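Local coordinates for protein taurine:2-oxoglutarate aminotransferase (Bifidobacterium kashiwanohense PV20-2, PDB 6JIX) that probably transfers the amino group of taurine to 2-oxoglutarate, yielding glutamate, with pyridoxal 5'-phosphate as its cofactor, at residues A[142-147]-A[217-222]; A[137-142]-A[172-177]. All coordinates share one frame; numbering follows the deposited sequence.

In the fold
Both contacts belong to the large, mostly parallel sheet at the core of this class-III aminotransferase. Along the chain the segments alternate: 137-142 runs straight into 142-147, sharing Ser142, and 172-177 follows before 217-222. Contact 2 pairs strand 135-139 with strand 171-174, the outermost on that side of the sheet within the chain. Contact 1 brings the loop after strand 135-139 onto the end of its other neighbour, strand 213-219. Their centres are about 9 Å apart, and a probable hydrogen bond from Leu217 N to Phe137 O joins them. Contact 2 thus lies at the margin of the sheet, away from the annotated sites, whereas the same chain, leaving its strand in contact 1, reaches the cofactor.

Contact 1. Residues A[142-147]-A[217-222]. With PLP (pyridoxal-5'-phosphate), chain G.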
loop_
_atom_site.group_PDB
_atom_site.type_symbol
_atom_site.label_atom_id
_atom_site.label_comp_id
_atom_site.label_asym_id
_atom_site.label_seq_id
_atom_site.Cartn_x
_atom_site.Cartn_y
_atom_site.Cartn_z
ATOM N N SER A 142 -18.665 -3.152 -8.042
ATOM C CA SER A 142 -17.846 -2.704 -6.923
ATOM C C SER A 142 -16.390 -2.630 -7.356
ATOM O O SER A 142 -15.967 -3.314 -8.300
ATOM C CB SER A 142 -17.991 -3.643 -5.713
ATOM O OG SER A 142 -17.148 -4.787 -5.816
ATOM N N TYR A 143 -15.638 -1.775 -6.665
ATOM C CA TYR A 143 -14.183 -1.733 -6.768
ATOM C C TYR A 143 -13.589 -1.641 -5.370
ATOM O O TYR A 143 -14.012 -0.799 -4.566
ATOM C CB TYR A 143 -13.700 -0.556 -7.620
ATOM C CG TYR A 143 -12.194 -0.510 -7.774
ATOM C CD1 TYR A 143 -11.529 -1.430 -8.580
ATOM C CD2 TYR A 143 -11.428 0.450 -7.103
ATOM C CE1 TYR A 143 -10.137 -1.397 -8.731
ATOM C CE2 TYR A 143 -10.036 0.498 -7.246
ATOM C CZ TYR A 143 -9.388 -0.433 -8.064
ATOM O OH TYR A 143 -8.001 -0.404 -8.210
ATOM N N HIS A 144 -12.603 -2.508 -5.089
ATOM C CA HIS A 144 -11.961 -2.576 -3.779
ATOM C C HIS A 144 -10.442 -2.494 -3.808
ATOM O O HIS A 144 -9.810 -2.684 -2.764
ATOM C CB HIS A 144 -12.362 -3.867 -3.053
ATOM C CG HIS A 144 -13.828 -3.969 -2.784
ATOM N ND1 HIS A 144 -14.460 -3.218 -1.817
ATOM C CD2 HIS A 144 -14.792 -4.726 -3.366
ATOM C CE1 HIS A 144 -15.747 -3.519 -1.804
ATOM N NE2 HIS A 144 -15.973 -4.435 -2.730
ATOM N N GLY A 145 -9.833 -2.268 -4.968
ATOM C CA GLY A 145 -8.392 -2.192 -5.083
ATOM C C GLY A 145 -7.876 -3.094 -6.187
ATOM O O GLY A 145 -8.603 -3.899 -6.765
ATOM N N SER A 146 -6.575 -2.958 -6.453
ATOM C CA SER A 146 -5.964 -3.600 -7.609
ATOM C C SER A 146 -4.988 -4.714 -7.255
ATOM O O SER A 146 -4.608 -5.492 -8.145
ATOM C CB SER A 146 -5.241 -2.557 -8.474
ATOM O OG SER A 146 -4.561 -1.635 -7.652
ATOM N N THR A 147 -4.581 -4.829 -5.997
ATOM C CA THR A 147 -3.720 -5.942 -5.636
ATOM C C THR A 147 -4.520 -7.247 -5.687
ATOM O O THR A 147 -5.753 -7.243 -5.659
ATOM C CB THR A 147 -3.084 -5.693 -4.260
ATOM O OG1 THR A 147 -4.067 -5.202 -3.345
ATOM C CG2 THR A 147 -2.000 -4.642 -4.372
ATOM N N LEU A 217 -18.417 -8.365 1.765
ATOM C CA LEU A 217 -17.697 -7.109 1.639
ATOM C C LEU A 217 -18.387 -6.230 0.600
ATOM O O LEU A 217 -18.523 -6.626 -0.564
ATOM C CB LEU A 217 -16.240 -7.377 1.254
ATOM C CG LEU A 217 -15.409 -6.248 0.646
ATOM C CD1 LEU A 217 -15.184 -5.114 1.651
ATOM C CD2 LEU A 217 -14.093 -6.816 0.174
ATOM N N MET A 218 -18.836 -5.046 1.017
ATOM C CA MET A 218 -19.501 -4.142 0.082
ATOM C C MET A 218 -19.150 -2.700 0.391
ATOM O O MET A 218 -18.988 -2.327 1.554
ATOM C CB MET A 218 -21.030 -4.344 -0.005
ATOM C CG MET A 218 -21.743 -4.802 1.201
ATOM S SD MET A 218 -23.277 -5.662 0.717
ATOM C CE MET A 218 -24.110 -4.513 -0.372
ATOM N N GLU A 219 -18.943 -1.923 -0.674
ATOM C CA GLU A 219 -18.930 -0.469 -0.556
ATOM C C GLU A 219 -20.229 0.018 0.063
ATOM O O GLU A 219 -21.326 -0.329 -0.404
ATOM C CB GLU A 219 -18.770 0.185 -1.928
ATOM C CG GLU A 219 -17.410 0.103 -2.568
ATOM C CD GLU A 219 -17.405 0.679 -3.987
ATOM O OE1 GLU A 219 -17.068 1.878 -4.135
ATOM O OE2 GLU A 219 -17.727 -0.060 -4.948
ATOM N N SER A 220 -20.105 0.872 1.081
ATOM C CA SER A 220 -21.302 1.402 1.739
ATOM C C SER A 220 -22.284 1.954 0.709
ATOM O O SER A 220 -23.459 1.566 0.676
ATOM C CB SER A 220 -20.910 2.486 2.751
ATOM O OG SER A 220 -20.152 1.960 3.837
ATOM N N ILE A 221 -21.790 2.802 -0.191
ATOM C CA ILE A 221 -22.493 3.221 -1.398
ATOM C C ILE A 221 -21.515 3.025 -2.540
ATOM O O ILE A 221 -20.394 3.544 -2.481
ATOM C CB ILE A 221 -22.945 4.691 -1.329
ATOM C CG1 ILE A 221 -24.070 4.855 -0.314
ATOM C CG2 ILE A 221 -23.406 5.177 -2.708
ATOM C CD1 ILE A 221 -24.212 6.284 0.220
ATOM N N VAL A 222 -21.900 2.230 -3.546
ATOM C CA VAL A 222 -20.965 1.939 -4.639
ATOM C C VAL A 222 -20.516 3.245 -5.282
ATOM O O VAL A 222 -21.341 4.008 -5.802
ATOM C CB VAL A 222 -21.575 0.974 -5.662
ATOM C CG1 VAL A 222 -20.827 1.065 -6.979
ATOM C CG2 VAL A 222 -21.509 -0.445 -5.143
HETATM N N1 PLP G . -12.245 0.910 -2.289
HETATM C C2 PLP G . -12.917 1.872 -2.928
HETATM C C2A PLP G . -14.394 2.096 -2.657
HETATM C C3 PLP G . -12.261 2.700 -3.872
HETATM O O3 PLP G . -12.930 3.701 -4.552
HETATM C C4 PLP G . -10.920 2.522 -4.129
HETATM C C4A PLP G . -10.231 3.452 -5.170
HETATM O O4A PLP G . -10.887 3.965 -6.077
HETATM C C5 PLP G . -10.243 1.482 -3.419
HETATM C C6 PLP G . -10.934 0.690 -2.492
HETATM C C5A PLP G . -8.709 1.245 -3.677
HETATM O O4P PLP G . -8.048 2.231 -2.949
HETATM P P PLP G . -6.480 2.546 -3.251
HETATM O O1P PLP G . -5.938 3.454 -2.235
HETATM O O2P PLP G . -5.647 1.335 -3.103
HETATM O O3P PLP G . -6.344 3.154 -4.814
HETATM O O HOH W 1 -18.653 -5.433 -2.971
#
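His144 and Leu217 meet tip to tip, and this is the tightly packed part of the contact. Leu217 CG sits over one face of the imidazole, 3.9 Å from the ring centroid of His144 and 20° off its normal, displaced toward CE1 and NE2; Leu217 CD1 lies near His144 ND1 and CE1, and Leu217 CD2 near His144 CG. At the ring's edge, His144 CE1 approaches Glu219 N at 3.7 Å. The looser part is also at the edge, where one buried water in the imidazole plane bridges the segments, 2.9 Å from His144 NE2 and donating to Leu217 O at 2.7 Å.

Farther along, Glu219 extends beyond CG (chi2 175°), which carries its carboxylate to the loop. There OE2 of Glu219 accepts Tyr143 N at 3.2 Å, with 160° at the hydrogen, the donor coming from above the carboxylate plane; OE1 is taken by Gly223 N. Tyr143 O faces PLP C2 at 3.3 Å, and PLP C4A lies at the edge of the Tyr143 ring, 3.6 Å from CE2.

His144 meets the cofactor through its backbone, while its ND1 bonds to Asp252 OD2 in the same pocket. Face packing, the water and this bond together probably hold the imidazole's rotation, making it a likely second-shell group that helps orient Asp252, while Glu219 holds the loop beside the pyridine ring.

Contact 2. Residues A[137-142]-A[172-177]; sequences FSCYRS and VHFMNP
Tyr140 lays its ring across His173, whose CB lies over one face, 3.4 Å from the Tyr140 ring centroid. The two ring planes are only 27° apart but slid so far that they barely overlap; the methylene, not the imidazole, makes the face contact. Met175 curls its CE to Tyr140 CD2, and its SD lies over one face of the Arg141 guanidinium. In the plane of that guanidinium, at its edge, is Asn176 O, which accepts Arg141 NH1 at 2.8 Å. Val172 stands beside Phe137 with its CB over the ring face, 3.6 Å from Phe137 CE1. In Phe174, chi1 of 65° sets CG between the backbone N and the carbonyl carbon. Its ring meets strand 137-139: Cys139 CA lies over a face, the Phe137 carbonyl carbon is at the edge, and Cys139 SG makes an oblique sulfur-aromatic contact, 3.4 Å from Phe174 CZ.

The backbones pair as parallel strands twisted by 40°. Ser138 N bonds to Val172 O at 3.0 Å, Phe174 N to Ser138 O at 2.9 Å, and Tyr140 N to Phe174 O. Beyond the strands the Asn176 amide takes over: OD1 receives Arg141 N on an in-plane lone pair at 3.2 Å, and ND2 gives to Arg141 O, gripping both backbone polar atoms at the centre of an inverse gamma turn.

On one side, helix 190-208 packs on Phe137, Val172 and Phe174, and Tyr234 of helix 234-245 on Phe174 and Asn176. On the other, Ser138 OG bonds to Ala153 O, at the end of helix 148-153. Strand 213-219 flanks strand 135-139 across from strand 171-174.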
loop_
_atom_site.group_PDB
_atom_site.type_symbol
_atom_site.label_atom_id
_atom_site.label_comp_id
_atom_site.label_asym_id
_atom_site.label_seq_id
_atom_site.Cartn_x
_atom_site.Cartn_y
_atom_site.Cartn_z
ATOM N N PHE A 137 -17.932 -13.019 0.080
ATOM C CA PHE A 137 -18.915 -12.534 -0.885
ATOM C C PHE A 137 -18.686 -11.052 -1.157
ATOM O O PHE A 137 -18.465 -10.263 -0.227
ATOM C CB PHE A 137 -20.345 -12.737 -0.361
ATOM C CG PHE A 137 -20.965 -14.059 -0.744
ATOM C CD1 PHE A 137 -20.283 -15.247 -0.548
ATOM C CD2 PHE A 137 -22.237 -14.107 -1.288
ATOM C CE1 PHE A 137 -20.850 -16.467 -0.907
ATOM C CE2 PHE A 137 -22.822 -15.330 -1.645
ATOM C CZ PHE A 137 -22.121 -16.514 -1.456
ATOM N N SER A 138 -18.771 -10.661 -2.429
ATOM C CA SER A 138 -18.707 -9.240 -2.751
ATOM C C SER A 138 -19.478 -8.974 -4.033
ATOM O O SER A 138 -19.790 -9.894 -4.799
ATOM C CB SER A 138 -17.266 -8.741 -2.878
ATOM O OG SER A 138 -16.496 -9.600 -3.684
ATOM N N CYS A 139 -19.765 -7.693 -4.267
ATOM C CA CYS A 139 -20.664 -7.306 -5.345
ATOM C C CYS A 139 -19.927 -7.227 -6.672
ATOM O O CYS A 139 -18.768 -6.799 -6.731
ATOM C CB CYS A 139 -21.308 -5.955 -5.057
ATOM S SG CYS A 139 -22.067 -5.808 -3.459
ATOM N N TYR A 140 -20.626 -7.617 -7.743
ATOM C CA TYR A 140 -20.101 -7.436 -9.095
ATOM C C TYR A 140 -19.914 -5.956 -9.424
ATOM O O TYR A 140 -18.940 -5.579 -10.086
ATOM C CB TYR A 140 -21.039 -8.088 -10.114
ATOM C CG TYR A 140 -20.794 -9.558 -10.369
ATOM C CD1 TYR A 140 -19.568 -10.013 -10.830
ATOM C CD2 TYR A 140 -21.798 -10.499 -10.158
ATOM C CE1 TYR A 140 -19.347 -11.381 -11.066
ATOM C CE2 TYR A 140 -21.588 -11.861 -10.397
ATOM C CZ TYR A 140 -20.367 -12.298 -10.854
ATOM O OH TYR A 140 -20.152 -13.648 -11.090
ATOM N N ARG A 141 -20.831 -5.099 -8.967
ATOM C CA ARG A 141 -20.721 -3.655 -9.191
ATOM C C ARG A 141 -19.988 -3.044 -8.003
ATOM O O ARG A 141 -20.578 -2.463 -7.086
ATOM C CB ARG A 141 -22.096 -3.032 -9.374
ATOM C CG ARG A 141 -22.666 -3.084 -10.774
ATOM C CD ARG A 141 -24.184 -2.880 -10.716
ATOM N NE ARG A 141 -24.819 -2.860 -12.030
ATOM C CZ ARG A 141 -26.016 -3.376 -12.289
ATOM N NH1 ARG A 141 -26.713 -3.951 -11.322
ATOM N NH2 ARG A 141 -26.522 -3.307 -13.514
ATOM N N SER A 142 -18.665 -3.152 -8.042
ATOM C CA SER A 142 -17.846 -2.704 -6.923
ATOM C C SER A 142 -16.390 -2.630 -7.356
ATOM O O SER A 142 -15.967 -3.314 -8.300
ATOM C CB SER A 142 -17.991 -3.643 -5.713
ATOM O OG SER A 142 -17.148 -4.787 -5.816
ATOM N N VAL A 172 -16.616 -15.208 -4.029
ATOM C CA VAL A 172 -17.905 -15.371 -4.689
ATOM C C VAL A 172 -18.534 -14.001 -4.905
ATOM O O VAL A 172 -18.639 -13.198 -3.966
ATOM C CB VAL A 172 -18.845 -16.264 -3.863
ATOM C CG1 VAL A 172 -20.082 -16.622 -4.683
ATOM C CG2 VAL A 172 -18.135 -17.503 -3.413
ATOM N N HIS A 173 -18.992 -13.745 -6.127
ATOM C CA HIS A 173 -19.563 -12.459 -6.493
ATOM C C HIS A 173 -21.070 -12.568 -6.645
ATOM O O HIS A 173 -21.575 -13.529 -7.234
ATOM C CB HIS A 173 -18.923 -11.947 -7.782
ATOM C CG HIS A 173 -17.472 -11.638 -7.625
ATOM N ND1 HIS A 173 -16.476 -12.517 -8.001
ATOM C CD2 HIS A 173 -16.842 -10.569 -7.081
ATOM C CE1 HIS A 173 -15.297 -11.990 -7.719
ATOM N NE2 HIS A 173 -15.491 -10.809 -7.161
ATOM N N PHE A 174 -21.784 -11.590 -6.095
ATOM C CA PHE A 174 -23.225 -11.494 -6.272
ATOM C C PHE A 174 -23.587 -10.171 -6.921
ATOM O O PHE A 174 -22.915 -9.155 -6.724
ATOM C CB PHE A 174 -24.007 -11.656 -4.948
ATOM C CG PHE A 174 -23.772 -10.570 -3.931
ATOM C CD1 PHE A 174 -22.542 -10.447 -3.281
ATOM C CD2 PHE A 174 -24.802 -9.709 -3.574
ATOM C CE1 PHE A 174 -22.345 -9.462 -2.315
ATOM C CE2 PHE A 174 -24.614 -8.720 -2.631
ATOM C CZ PHE A 174 -23.391 -8.597 -1.989
ATOM N N MET A 175 -24.649 -10.199 -7.711
ATOM C CA MET A 175 -25.100 -9.004 -8.409
ATOM C C MET A 175 -25.891 -8.107 -7.461
ATOM O O MET A 175 -26.824 -8.567 -6.795
ATOM C CB MET A 175 -25.956 -9.384 -9.616
ATOM C CG MET A 175 -26.423 -8.199 -10.433
ATOM S SD MET A 175 -25.061 -7.260 -11.171
ATOM C CE MET A 175 -24.020 -8.623 -11.691
ATOM N N ASN A 176 -25.472 -6.831 -7.352
ATOM C CA ASN A 176 -26.220 -5.837 -6.594
ATOM C C ASN A 176 -27.043 -4.970 -7.536
ATOM O O ASN A 176 -26.697 -4.818 -8.711
ATOM C CB ASN A 176 -25.294 -4.938 -5.755
ATOM C CG ASN A 176 -24.023 -4.516 -6.493
ATOM O OD1 ASN A 176 -23.609 -5.138 -7.478
ATOM N ND2 ASN A 176 -23.379 -3.461 -5.994
ATOM N N PRO A 177 -28.138 -4.390 -7.044
ATOM C CA PRO A 177 -29.040 -3.641 -7.930
ATOM C C PRO A 177 -28.491 -2.266 -8.264
ATOM O O PRO A 177 -27.992 -1.545 -7.397
ATOM C CB PRO A 177 -30.327 -3.520 -7.104
ATOM C CG PRO A 177 -29.833 -3.501 -5.694
ATOM C CD PRO A 177 -28.639 -4.436 -5.658
#